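Local coordinates for Serine/threonine-protein kinase Tel1 (Chaetomium thermophilum, PDB 6SKY) that is a serine/threonine protein kinase of the ATM family that uses ATP and probably signals DNA damage by phosphorylating proteins at Ser-Gln and Thr-Gln sites, at residues Pro1430-Leu1435 with Lys1467-Phe1472; Arg1661-Gly1666 with Phe1798-His1803; Leu1677-Thr1682 with Glu1718-Pro1723. One frame throughout, in Å; residues are numbered along the deposited sequence.

Contact 1. Residues Pro1430-Leu1435 with Lys1467-Phe1472; sequences PLEMLL and KRTPSF
E1432 lies over one face of the F1472 ring, joining two helices of an alpha solenoid, 1429-1441 and the start of 1470-1487. The packed part centres on this overlap, with L1435 closing the ring edge. CG of E1432 sits 3.9 Å from the F1472 ring centroid and only 9° off the ring normal, a CH-pi contact made by the aliphatic stem of a charged residue. The carboxylate beyond it continues nearly flat, its plane 16° from that of the ring. F1472 reaches this place because its CG stands anti to the backbone N (chi1 163°), which sends the ring across to the other helix, where CD1 of L1435 meets its edge, in plane, at CE2. With an alanine here instead of F1472, the stem of E1432 and the methyl of L1435 would probably lose their common partner, opening a gap between the helices. The looser side is at the carboxylate, where T1469 contributes only a methyl. OE2 of E1432 takes its hydrogen bond from outside the pair, with Y1465 OH, and stays 4.1 Å from CG2 of T1469.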
ATOM      1  N   PRO A1430     -77.212  -9.047  11.504  1.00 56.90           N
ATOM      2  CA  PRO A1430     -77.890 -10.324  11.213  1.00 56.90           C
ATOM      3  C   PRO A1430     -77.889 -10.685   9.741  1.00 56.90           C
ATOM      4  O   PRO A1430     -77.765 -11.864   9.394  1.00 56.90           O
ATOM      5  CB  PRO A1430     -79.307 -10.083  11.736  1.00 56.90           C
ATOM      6  CG  PRO A1430     -79.130  -9.129  12.818  1.00 56.90           C
ATOM      7  CD  PRO A1430     -78.041  -8.204  12.385  1.00 56.90           C
ATOM      8  N   LEU A1431     -78.018  -9.693   8.862  1.00 59.03           N
ATOM      9  CA  LEU A1431     -77.936  -9.943   7.429  1.00 59.03           C
ATOM     10  C   LEU A1431     -76.596 -10.561   7.061  1.00 59.03           C
ATOM     11  O   LEU A1431     -76.537 -11.582   6.365  1.00 59.03           O
ATOM     12  CB  LEU A1431     -78.152  -8.637   6.672  1.00 59.03           C
ATOM     13  CG  LEU A1431     -78.065  -8.684   5.152  1.00 59.03           C
ATOM     14  CD1 LEU A1431     -79.098  -9.637   4.613  1.00 59.03           C
ATOM     15  CD2 LEU A1431     -78.262  -7.300   4.579  1.00 59.03           C
ATOM     16  N   GLU A1432     -75.507  -9.938   7.514  1.00 62.23           N
ATOM     17  CA  GLU A1432     -74.173 -10.434   7.208  1.00 62.23           C
ATOM     18  C   GLU A1432     -73.965 -11.832   7.758  1.00 62.23           C
ATOM     19  O   GLU A1432     -73.417 -12.703   7.073  1.00 62.23           O
ATOM     20  CB  GLU A1432     -73.128  -9.483   7.778  1.00 62.23           C
ATOM     21  CG  GLU A1432     -73.305  -8.046   7.364  1.00 62.23           C
ATOM     22  CD  GLU A1432     -72.360  -7.117   8.094  1.00 62.23           C
ATOM     23  OE1 GLU A1432     -71.596  -7.597   8.957  1.00 62.23           O
ATOM     24  OE2 GLU A1432     -72.376  -5.904   7.808  1.00 62.23           O
ATOM     25  N   MET A1433     -74.395 -12.066   8.995  1.00 58.84           N
ATOM     26  CA  MET A1433     -74.238 -13.382   9.597  1.00 58.84           C
ATOM     27  C   MET A1433     -74.996 -14.439   8.810  1.00 58.84           C
ATOM     28  O   MET A1433     -74.465 -15.519   8.530  1.00 58.84           O
ATOM     29  CB  MET A1433     -74.715 -13.354  11.043  1.00 58.84           C
ATOM     30  CG  MET A1433     -74.822 -14.725  11.650  1.00 58.84           C
ATOM     31  SD  MET A1433     -76.331 -14.973  12.580  1.00 58.84           S
ATOM     32  CE  MET A1433     -76.246 -16.734  12.854  1.00 58.84           C
ATOM     33  N   LEU A1434     -76.241 -14.139   8.431  1.00 59.44           N
ATOM     34  CA  LEU A1434     -77.056 -15.116   7.721  1.00 59.44           C
ATOM     35  C   LEU A1434     -76.472 -15.429   6.353  1.00 59.44           C
ATOM     36  O   LEU A1434     -76.387 -16.597   5.958  1.00 59.44           O
ATOM     37  CB  LEU A1434     -78.488 -14.606   7.593  1.00 59.44           C
ATOM     38  CG  LEU A1434     -79.351 -14.756   8.841  1.00 59.44           C
ATOM     39  CD1 LEU A1434     -80.671 -14.053   8.664  1.00 59.44           C
ATOM     40  CD2 LEU A1434     -79.565 -16.221   9.139  1.00 59.44           C
ATOM     41  N   LEU A1435     -76.075 -14.399   5.607  1.00 60.00           N
ATOM     42  CA  LEU A1435     -75.459 -14.635   4.307  1.00 60.00           C
ATOM     43  C   LEU A1435     -74.207 -15.490   4.445  1.00 60.00           C
ATOM     44  O   LEU A1435     -74.062 -16.523   3.775  1.00 60.00           O
ATOM     45  CB  LEU A1435     -75.134 -13.305   3.637  1.00 60.00           C
ATOM     46  CG  LEU A1435     -76.316 -12.446   3.201  1.00 60.00           C
ATOM     47  CD1 LEU A1435     -75.844 -11.128   2.642  1.00 60.00           C
ATOM     48  CD2 LEU A1435     -77.132 -13.180   2.175  1.00 60.00           C
ATOM     49  N   LYS A1467     -75.744  -1.313   0.154  1.00 80.51           N
ATOM     50  CA  LYS A1467     -75.134  -0.142  -0.455  1.00 80.51           C
ATOM     51  C   LYS A1467     -74.406   0.732   0.556  1.00 80.51           C
ATOM     52  O   LYS A1467     -73.678   1.643   0.151  1.00 80.51           O
ATOM     53  CB  LYS A1467     -76.199   0.669  -1.188  1.00 80.51           C
ATOM     54  CG  LYS A1467     -76.908  -0.132  -2.254  1.00 80.51           C
ATOM     55  CD  LYS A1467     -78.262   0.455  -2.594  1.00 80.51           C
ATOM     56  CE  LYS A1467     -79.057  -0.506  -3.463  1.00 80.51           C
ATOM     57  NZ  LYS A1467     -80.471  -0.082  -3.631  1.00 80.51           N
ATOM     58  N   ARG A1468     -74.583   0.482   1.849  1.00 81.43           N
ATOM     59  CA  ARG A1468     -73.824   1.173   2.878  1.00 81.43           C
ATOM     60  C   ARG A1468     -72.604   0.391   3.329  1.00 81.43           C
ATOM     61  O   ARG A1468     -71.799   0.917   4.102  1.00 81.43           O
ATOM     62  CB  ARG A1468     -74.706   1.460   4.096  1.00 81.43           C
ATOM     63  CG  ARG A1468     -76.015   2.142   3.780  1.00 81.43           C
ATOM     64  CD  ARG A1468     -76.945   2.072   4.970  1.00 81.43           C
ATOM     65  NE  ARG A1468     -78.304   2.478   4.630  1.00 81.43           N
ATOM     66  CZ  ARG A1468     -79.345   2.344   5.445  1.00 81.43           C
ATOM     67  NH1 ARG A1468     -80.549   2.739   5.058  1.00 81.43           N
ATOM     68  NH2 ARG A1468     -79.181   1.811   6.649  1.00 81.43           N
ATOM     69  N   THR A1469     -72.452  -0.849   2.872  1.00 76.06           N
ATOM     70  CA  THR A1469     -71.356  -1.722   3.288  1.00 76.06           C
ATOM     71  C   THR A1469     -70.789  -2.411   2.057  1.00 76.06           C
ATOM     72  O   THR A1469     -70.962  -3.618   1.863  1.00 76.06           O
ATOM     73  CB  THR A1469     -71.838  -2.743   4.317  1.00 76.06           C
ATOM     74  OG1 THR A1469     -72.783  -2.122   5.195  1.00 76.06           O
ATOM     75  CG2 THR A1469     -70.675  -3.253   5.143  1.00 76.06           C
ATOM     76  N   PRO A1470     -70.099  -1.664   1.194  1.00 72.95           N
ATOM     77  CA  PRO A1470     -69.518  -2.287   0.001  1.00 72.95           C
ATOM     78  C   PRO A1470     -68.340  -3.182   0.310  1.00 72.95           C
ATOM     79  O   PRO A1470     -68.056  -4.096  -0.471  1.00 72.95           O
ATOM     80  CB  PRO A1470     -69.093  -1.085  -0.843  1.00 72.95           C
ATOM     81  CG  PRO A1470     -68.773  -0.051   0.157  1.00 72.95           C
ATOM     82  CD  PRO A1470     -69.743  -0.240   1.292  1.00 72.95           C
ATOM     83  N   SER A1471     -67.646  -2.951   1.424  1.00 68.85           N
ATOM     84  CA  SER A1471     -66.510  -3.790   1.778  1.00 68.85           C
ATOM     85  C   SER A1471     -66.949  -5.193   2.164  1.00 68.85           C
ATOM     86  O   SER A1471     -66.218  -6.156   1.917  1.00 68.85           O
ATOM     87  CB  SER A1471     -65.725  -3.147   2.915  1.00 68.85           C
ATOM     88  OG  SER A1471     -65.407  -1.805   2.603  1.00 68.85           O
ATOM     89  N   PHE A1472     -68.126  -5.332   2.777  1.00 63.57           N
ATOM     90  CA  PHE A1472     -68.661  -6.662   3.038  1.00 63.57           C
ATOM     91  C   PHE A1472     -69.103  -7.333   1.749  1.00 63.57           C
ATOM     92  O   PHE A1472     -68.862  -8.528   1.548  1.00 63.57           O
ATOM     93  CB  PHE A1472     -69.833  -6.587   4.014  1.00 63.57           C
ATOM     94  CG  PHE A1472     -70.686  -7.820   4.024  1.00 63.57           C
ATOM     95  CD1 PHE A1472     -70.332  -8.915   4.787  1.00 63.57           C
ATOM     96  CD2 PHE A1472     -71.835  -7.888   3.264  1.00 63.57           C
ATOM     97  CE1 PHE A1472     -71.105 -10.049   4.790  1.00 63.57           C
ATOM     98  CE2 PHE A1472     -72.608  -9.020   3.263  1.00 63.57           C
ATOM     99  CZ  PHE A1472     -72.244 -10.101   4.027  1.00 63.57           C
TER

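Contact 2. Residues Arg1661-Gly1666 with Phe1798-His1803; sequences RRLSQG and FPFVVH
L1663 and F1800 meet at about a right angle, methyl against ring edge, in a small contact between the end of helix 1657-1663 and helix 1793-1808 of the alpha solenoid. CD1 of L1663 lies near the plane of the F1800 ring, 4.0 Å from its CE2 and almost as near to CZ. With CG beside the backbone N (chi1 -56°), F1800 presents the CE2-CZ edge of its ring to L1663; the leucine, its own CG placed likewise (chi1 -65°), brings the CD1 branch to that edge. S1664 adds a different surface: its CB approaches CE1 of F1800 at 4.3 Å, obliquely. Its hydroxyl is spoken for by the carbonyl of Y1660 in the helix just before it, and S1664 is also the centre of an inverse gamma turn, closed by a weak bond from Q1665 N to L1663 O, where the chain leaves helix 1657-1663. The partner helix is kinked: P1799 has no N-H to give, and F1800 N also lacks its bond to the turn before. Around this pair, helix 1670-1684 touches both L1663 and F1800, while Y1848 of helix 1836-1849 meets the F1800 ring edge-to-face.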
ATOM      1  N   ARG A1661     -49.175  -3.849  17.606  1.00 44.53           N
ATOM      2  CA  ARG A1661     -49.504  -2.441  17.432  1.00 44.53           C
ATOM      3  C   ARG A1661     -50.561  -2.227  16.368  1.00 44.53           C
ATOM      4  O   ARG A1661     -51.269  -1.221  16.404  1.00 44.53           O
ATOM      5  CB  ARG A1661     -48.251  -1.646  17.097  1.00 44.53           C
ATOM      6  CG  ARG A1661     -47.360  -1.503  18.293  1.00 44.53           C
ATOM      7  CD  ARG A1661     -45.999  -0.990  17.943  1.00 44.53           C
ATOM      8  NE  ARG A1661     -45.142  -1.026  19.120  1.00 44.53           N
ATOM      9  CZ  ARG A1661     -43.866  -0.672  19.123  1.00 44.53           C
ATOM     10  NH1 ARG A1661     -43.289  -0.251  18.009  1.00 44.53           N
ATOM     11  NH2 ARG A1661     -43.170  -0.741  20.243  1.00 44.53           N
ATOM     12  N   ARG A1662     -50.680  -3.149  15.419  1.00 46.80           N
ATOM     13  CA  ARG A1662     -51.779  -3.076  14.469  1.00 46.80           C
ATOM     14  C   ARG A1662     -53.102  -3.402  15.142  1.00 46.80           C
ATOM     15  O   ARG A1662     -54.116  -2.751  14.876  1.00 46.80           O
ATOM     16  CB  ARG A1662     -51.524  -4.028  13.307  1.00 46.80           C
ATOM     17  CG  ARG A1662     -52.591  -3.994  12.251  1.00 46.80           C
ATOM     18  CD  ARG A1662     -52.396  -5.101  11.247  1.00 46.80           C
ATOM     19  NE  ARG A1662     -52.603  -6.415  11.839  1.00 46.80           N
ATOM     20  CZ  ARG A1662     -53.795  -6.984  11.992  1.00 46.80           C
ATOM     21  NH1 ARG A1662     -54.889  -6.348  11.601  1.00 46.80           N
ATOM     22  NH2 ARG A1662     -53.896  -8.186  12.538  1.00 46.80           N
ATOM     23  N   LEU A1663     -53.113  -4.406  16.018  1.00 44.50           N
ATOM     24  CA  LEU A1663     -54.338  -4.780  16.714  1.00 44.50           C
ATOM     25  C   LEU A1663     -54.763  -3.703  17.700  1.00 44.50           C
ATOM     26  O   LEU A1663     -55.852  -3.134  17.589  1.00 44.50           O
ATOM     27  CB  LEU A1663     -54.139  -6.109  17.432  1.00 44.50           C
ATOM     28  CG  LEU A1663     -53.895  -7.300  16.524  1.00 44.50           C
ATOM     29  CD1 LEU A1663     -53.494  -8.499  17.338  1.00 44.50           C
ATOM     30  CD2 LEU A1663     -55.147  -7.587  15.755  1.00 44.50           C
ATOM     31  N   SER A1664     -53.910  -3.403  18.676  1.00 50.27           N
ATOM     32  CA  SER A1664     -54.228  -2.425  19.714  1.00 50.27           C
ATOM     33  C   SER A1664     -54.027  -1.016  19.164  1.00 50.27           C
ATOM     34  O   SER A1664     -53.176  -0.246  19.609  1.00 50.27           O
ATOM     35  CB  SER A1664     -53.377  -2.670  20.950  1.00 50.27           C
ATOM     36  OG  SER A1664     -52.002  -2.635  20.637  1.00 50.27           O
ATOM     37  N   GLN A1665     -54.844  -0.681  18.176  1.00 61.33           N
ATOM     38  CA  GLN A1665     -54.782   0.608  17.509  1.00 61.33           C
ATOM     39  C   GLN A1665     -56.039   1.414  17.813  1.00 61.33           C
ATOM     40  O   GLN A1665     -57.073   0.872  18.212  1.00 61.33           O
ATOM     41  CB  GLN A1665     -54.618   0.428  15.998  1.00 61.33           C
ATOM     42  CG  GLN A1665     -54.038   1.627  15.285  1.00 61.33           C
ATOM     43  CD  GLN A1665     -53.754   1.341  13.831  1.00 61.33           C
ATOM     44  OE1 GLN A1665     -53.438   0.212  13.461  1.00 61.33           O
ATOM     45  NE2 GLN A1665     -53.872   2.362  12.992  1.00 61.33           N
ATOM     46  N   GLY A1666     -55.944   2.723  17.599  1.00 71.23           N
ATOM     47  CA  GLY A1666     -57.020   3.627  17.952  1.00 71.23           C
ATOM     48  C   GLY A1666     -56.823   4.267  19.310  1.00 71.23           C
ATOM     49  O   GLY A1666     -56.815   5.496  19.426  1.00 71.23           O
ATOM     50  N   PHE A1798     -51.759 -14.039  23.919  1.00 32.11           N
ATOM     51  CA  PHE A1798     -50.993 -14.160  25.157  1.00 32.11           C
ATOM     52  C   PHE A1798     -50.517 -12.831  25.735  1.00 32.11           C
ATOM     53  O   PHE A1798     -50.714 -12.606  26.943  1.00 32.11           O
ATOM     54  CB  PHE A1798     -49.826 -15.115  24.907  1.00 32.11           C
ATOM     55  CG  PHE A1798     -49.180 -15.612  26.142  1.00 32.11           C
ATOM     56  CD1 PHE A1798     -49.801 -16.555  26.920  1.00 32.11           C
ATOM     57  CD2 PHE A1798     -47.943 -15.150  26.521  1.00 32.11           C
ATOM     58  CE1 PHE A1798     -49.211 -17.014  28.050  1.00 32.11           C
ATOM     59  CE2 PHE A1798     -47.349 -15.611  27.652  1.00 32.11           C
ATOM     60  CZ  PHE A1798     -47.983 -16.543  28.418  1.00 32.11           C
ATOM     61  N   PRO A1799     -49.890 -11.926  24.973  1.00 29.89           N
ATOM     62  CA  PRO A1799     -49.428 -10.678  25.591  1.00 29.89           C
ATOM     63  C   PRO A1799     -50.545  -9.840  26.168  1.00 29.89           C
ATOM     64  O   PRO A1799     -50.380  -9.250  27.238  1.00 29.89           O
ATOM     65  CB  PRO A1799     -48.731  -9.967  24.430  1.00 29.89           C
ATOM     66  CG  PRO A1799     -48.353 -11.022  23.528  1.00 29.89           C
ATOM     67  CD  PRO A1799     -49.458 -11.993  23.570  1.00 29.89           C
ATOM     68  N   PHE A1800     -51.683  -9.767  25.485  1.00 30.55           N
ATOM     69  CA  PHE A1800     -52.787  -8.961  25.980  1.00 30.55           C
ATOM     70  C   PHE A1800     -53.323  -9.512  27.289  1.00 30.55           C
ATOM     71  O   PHE A1800     -53.653  -8.753  28.201  1.00 30.55           O
ATOM     72  CB  PHE A1800     -53.890  -8.900  24.934  1.00 30.55           C
ATOM     73  CG  PHE A1800     -53.436  -8.387  23.613  1.00 30.55           C
ATOM     74  CD1 PHE A1800     -52.886  -7.136  23.496  1.00 30.55           C
ATOM     75  CD2 PHE A1800     -53.572  -9.145  22.485  1.00 30.55           C
ATOM     76  CE1 PHE A1800     -52.474  -6.667  22.287  1.00 30.55           C
ATOM     77  CE2 PHE A1800     -53.160  -8.669  21.278  1.00 30.55           C
ATOM     78  CZ  PHE A1800     -52.613  -7.429  21.184  1.00 30.55           C
ATOM     79  N   VAL A1801     -53.400 -10.834  27.407  1.00 30.20           N
ATOM     80  CA  VAL A1801     -53.886 -11.439  28.639  1.00 30.20           C
ATOM     81  C   VAL A1801     -52.919 -11.168  29.777  1.00 30.20           C
ATOM     82  O   VAL A1801     -53.326 -10.774  30.877  1.00 30.20           O
ATOM     83  CB  VAL A1801     -54.111 -12.945  28.440  1.00 30.20           C
ATOM     84  CG1 VAL A1801     -54.522 -13.586  29.732  1.00 30.20           C
ATOM     85  CG2 VAL A1801     -55.160 -13.180  27.392  1.00 30.20           C
ATOM     86  N   VAL A1802     -51.625 -11.388  29.539  1.00 28.06           N
ATOM     87  CA  VAL A1802     -50.633 -11.149  30.583  1.00 28.06           C
ATOM     88  C   VAL A1802     -50.696  -9.704  31.054  1.00 28.06           C
ATOM     89  O   VAL A1802     -50.695  -9.425  32.258  1.00 28.06           O
ATOM     90  CB  VAL A1802     -49.229 -11.512  30.083  1.00 28.06           C
ATOM     91  CG1 VAL A1802     -48.206 -11.040  31.060  1.00 28.06           C
ATOM     92  CG2 VAL A1802     -49.114 -12.987  29.901  1.00 28.06           C
ATOM     93  N   HIS A1803     -50.767  -8.763  30.114  1.00 27.09           N
ATOM     94  CA  HIS A1803     -50.810  -7.361  30.495  1.00 27.09           C
ATOM     95  C   HIS A1803     -52.076  -7.028  31.265  1.00 27.09           C
ATOM     96  O   HIS A1803     -52.024  -6.292  32.249  1.00 27.09           O
ATOM     97  CB  HIS A1803     -50.694  -6.470  29.268  1.00 27.09           C
ATOM     98  CG  HIS A1803     -50.914  -5.022  29.559  1.00 27.09           C
ATOM     99  ND1 HIS A1803     -51.828  -4.255  28.877  1.00 27.09           N
ATOM    100  CD2 HIS A1803     -50.345  -4.204  30.471  1.00 27.09           C
ATOM    101  CE1 HIS A1803     -51.813  -3.025  29.353  1.00 27.09           C
ATOM    102  NE2 HIS A1803     -50.920  -2.968  30.321  1.00 27.09           N
TER

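Contact 3. Residues Leu1677-Thr1682 with Glu1718-Pro1723; sequences LIKSLT and ESLPEP
K1679 offers its carbonyl oxygen to two donors of its own helix while its side chain crosses to the segment 1718-1723. T1682 supplies both donors: its N lies 3.1 Å from K1679 O, and its OG1 approaches the same oxygen in the carbonyl plane at a C=O...donor angle of 152°. The hydroxyl thus adds a second grip to an oxygen already bonded to T1682 N. The backbone bond spans three residues rather than four, as does that from L1681 N to I1678 O, and the helix is kinked here. Two residues earlier, S1680 OG does something similar but less aligned, reaching L1677 O from 40° above the carbonyl plane.

Across the contact the lysine makes the one hydrogen bond. NZ of K1679 gives it to S1719 O at 2.9 Å, nearly head-on to the carbonyl at 169°. S1719 closes helix 1710-1719, so a positive charge here would be expected to suit the partly negative carbonyl end of that helix. The chain runs out extended, then bends about its CG-CD bond (chi3 66°), and this turn brings the amine onto the carbonyl. Its methylenes lie against apolar groups on the way: CB of K1679 is 3.9 Å from CD2 of L1720, the two side chains sliding past each other in opposite directions, and CD of K1679 is equally near CD of P1721. L1720 and P1721 form the link between helices 1710-1719 and 1722-1726. L1724 of the second also touches K1679, while I1678 and T1682 touch helix 1687-1706, L1677 touches helix 1793-1808, and L1681 touches both.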
ATOM      1  N   LEU A1677     -59.014  -9.213  18.216  1.00 39.62           N
ATOM      2  CA  LEU A1677     -58.773 -10.639  18.050  1.00 39.62           C
ATOM      3  C   LEU A1677     -60.071 -11.430  18.088  1.00 39.62           C
ATOM      4  O   LEU A1677     -60.229 -12.406  17.351  1.00 39.62           O
ATOM      5  CB  LEU A1677     -57.822 -11.144  19.123  1.00 39.62           C
ATOM      6  CG  LEU A1677     -56.339 -11.008  18.832  1.00 39.62           C
ATOM      7  CD1 LEU A1677     -55.572 -11.685  19.918  1.00 39.62           C
ATOM      8  CD2 LEU A1677     -56.030 -11.629  17.512  1.00 39.62           C
ATOM      9  N   ILE A1678     -61.007 -11.030  18.943  1.00 39.83           N
ATOM     10  CA  ILE A1678     -62.271 -11.749  19.047  1.00 39.83           C
ATOM     11  C   ILE A1678     -63.178 -11.417  17.875  1.00 39.83           C
ATOM     12  O   ILE A1678     -63.880 -12.287  17.357  1.00 39.83           O
ATOM     13  CB  ILE A1678     -62.942 -11.437  20.392  1.00 39.83           C
ATOM     14  CG1 ILE A1678     -62.148 -12.059  21.533  1.00 39.83           C
ATOM     15  CG2 ILE A1678     -64.346 -11.957  20.414  1.00 39.83           C
ATOM     16  CD1 ILE A1678     -62.627 -11.649  22.889  1.00 39.83           C
ATOM     17  N   LYS A1679     -63.174 -10.165  17.427  1.00 43.32           N
ATOM     18  CA  LYS A1679     -63.991  -9.779  16.287  1.00 43.32           C
ATOM     19  C   LYS A1679     -63.556 -10.498  15.024  1.00 43.32           C
ATOM     20  O   LYS A1679     -64.395 -10.896  14.212  1.00 43.32           O
ATOM     21  CB  LYS A1679     -63.920  -8.272  16.082  1.00 43.32           C
ATOM     22  CG  LYS A1679     -64.681  -7.792  14.883  1.00 43.32           C
ATOM     23  CD  LYS A1679     -64.330  -6.362  14.560  1.00 43.32           C
ATOM     24  CE  LYS A1679     -62.893  -6.248  14.117  1.00 43.32           C
ATOM     25  NZ  LYS A1679     -62.518  -4.841  13.843  1.00 43.32           N
ATOM     26  N   SER A1680     -62.249 -10.677  14.831  1.00 45.22           N
ATOM     27  CA  SER A1680     -61.795 -11.374  13.637  1.00 45.22           C
ATOM     28  C   SER A1680     -62.251 -12.824  13.596  1.00 45.22           C
ATOM     29  O   SER A1680     -62.180 -13.446  12.534  1.00 45.22           O
ATOM     30  CB  SER A1680     -60.279 -11.317  13.535  1.00 45.22           C
ATOM     31  OG  SER A1680     -59.688 -12.314  14.341  1.00 45.22           O
ATOM     32  N   LEU A1681     -62.718 -13.374  14.714  1.00 45.15           N
ATOM     33  CA  LEU A1681     -63.200 -14.745  14.747  1.00 45.15           C
ATOM     34  C   LEU A1681     -64.625 -14.883  14.241  1.00 45.15           C
ATOM     35  O   LEU A1681     -65.038 -15.991  13.892  1.00 45.15           O
ATOM     36  CB  LEU A1681     -63.124 -15.289  16.167  1.00 45.15           C
ATOM     37  CG  LEU A1681     -62.061 -16.329  16.445  1.00 45.15           C
ATOM     38  CD1 LEU A1681     -60.741 -15.854  15.913  1.00 45.15           C
ATOM     39  CD2 LEU A1681     -61.990 -16.559  17.929  1.00 45.15           C
ATOM     40  N   THR A1682     -65.388 -13.792  14.204  1.00 48.43           N
ATOM     41  CA  THR A1682     -66.757 -13.873  13.714  1.00 48.43           C
ATOM     42  C   THR A1682     -66.790 -14.094  12.210  1.00 48.43           C
ATOM     43  O   THR A1682     -67.631 -14.845  11.707  1.00 48.43           O
ATOM     44  CB  THR A1682     -67.521 -12.604  14.079  1.00 48.43           C
ATOM     45  OG1 THR A1682     -66.841 -11.468  13.546  1.00 48.43           O
ATOM     46  CG2 THR A1682     -67.616 -12.459  15.570  1.00 48.43           C
ATOM     47  N   GLU A1718     -64.380   1.633  19.216  1.00 71.08           N
ATOM     48  CA  GLU A1718     -63.296   1.769  18.259  1.00 71.08           C
ATOM     49  C   GLU A1718     -62.757   0.438  17.762  1.00 71.08           C
ATOM     50  O   GLU A1718     -61.985   0.426  16.799  1.00 71.08           O
ATOM     51  CB  GLU A1718     -62.154   2.585  18.871  1.00 71.08           C
ATOM     52  CG  GLU A1718     -62.638   3.863  19.514  1.00 71.08           C
ATOM     53  CD  GLU A1718     -61.559   4.907  19.632  1.00 71.08           C
ATOM     54  OE1 GLU A1718     -60.606   4.868  18.825  1.00 71.08           O
ATOM     55  OE2 GLU A1718     -61.668   5.768  20.530  1.00 71.08           O
ATOM     56  N   SER A1719     -63.134  -0.672  18.385  1.00 62.10           N
ATOM     57  CA  SER A1719     -62.781  -1.987  17.873  1.00 62.10           C
ATOM     58  C   SER A1719     -63.863  -2.606  17.005  1.00 62.10           C
ATOM     59  O   SER A1719     -63.546  -3.400  16.116  1.00 62.10           O
ATOM     60  CB  SER A1719     -62.476  -2.938  19.029  1.00 62.10           C
ATOM     61  OG  SER A1719     -61.366  -2.477  19.768  1.00 62.10           O
ATOM     62  N   LEU A1720     -65.122  -2.270  17.236  1.00 64.40           N
ATOM     63  CA  LEU A1720     -66.199  -2.918  16.517  1.00 64.40           C
ATOM     64  C   LEU A1720     -66.909  -1.936  15.598  1.00 64.40           C
ATOM     65  O   LEU A1720     -67.103  -0.772  15.966  1.00 64.40           O
ATOM     66  CB  LEU A1720     -67.221  -3.519  17.485  1.00 64.40           C
ATOM     67  CG  LEU A1720     -66.699  -4.419  18.601  1.00 64.40           C
ATOM     68  CD1 LEU A1720     -67.853  -4.945  19.411  1.00 64.40           C
ATOM     69  CD2 LEU A1720     -65.877  -5.559  18.051  1.00 64.40           C
ATOM     70  N   PRO A1721     -67.297  -2.363  14.402  1.00 66.37           N
ATOM     71  CA  PRO A1721     -68.181  -1.535  13.581  1.00 66.37           C
ATOM     72  C   PRO A1721     -69.568  -1.453  14.198  1.00 66.37           C
ATOM     73  O   PRO A1721     -69.943  -2.245  15.063  1.00 66.37           O
ATOM     74  CB  PRO A1721     -68.208  -2.266  12.236  1.00 66.37           C
ATOM     75  CG  PRO A1721     -67.796  -3.651  12.546  1.00 66.37           C
ATOM     76  CD  PRO A1721     -66.844  -3.564  13.688  1.00 66.37           C
ATOM     77  N   GLU A1722     -70.333  -0.467  13.740  1.00 69.00           N
ATOM     78  CA  GLU A1722     -71.627  -0.200  14.363  1.00 69.00           C
ATOM     79  C   GLU A1722     -72.620  -1.351  14.250  1.00 69.00           C
ATOM     80  O   GLU A1722     -73.297  -1.637  15.254  1.00 69.00           O
ATOM     81  CB  GLU A1722     -72.229   1.083  13.782  1.00 69.00           C
ATOM     82  CG  GLU A1722     -73.528   1.491  14.447  1.00 69.00           C
ATOM     83  CD  GLU A1722     -74.207   2.632  13.727  1.00 69.00           C
ATOM     84  OE1 GLU A1722     -73.662   3.085  12.698  1.00 69.00           O
ATOM     85  OE2 GLU A1722     -75.283   3.074  14.184  1.00 69.00           O
ATOM     86  N   PRO A1723     -72.786  -2.026  13.106  1.00 65.69           N
ATOM     87  CA  PRO A1723     -73.738  -3.148  13.080  1.00 65.69           C
ATOM     88  C   PRO A1723     -73.406  -4.248  14.071  1.00 65.69           C
ATOM     89  O   PRO A1723     -74.318  -4.831  14.663  1.00 65.69           O
ATOM     90  CB  PRO A1723     -73.655  -3.639  11.629  1.00 65.69           C
ATOM     91  CG  PRO A1723     -72.380  -3.104  11.112  1.00 65.69           C
ATOM     92  CD  PRO A1723     -72.218  -1.784  11.772  1.00 65.69           C
TER

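In the fold
All three contacts lie on the same side of the chain's centre; along the chain contact 1 closes first, and contact 3 falls between the two segments of contact 2. In space contact 3 is in the middle: its centre is about 14 Å from that of contact 1 and about 14 Å from that of contact 2, while the centres of contacts 1 and 2 lie about 27 Å apart. Only contacts 2 and 3 touch. L1677, of the first segment of contact 3, touches both sides of contact 2, its CD2 lying 4.0 Å from CD1 of L1663 and its CD1 4.1 Å from CE2 of F1800. All three lie away from the nucleotide and magnesium site.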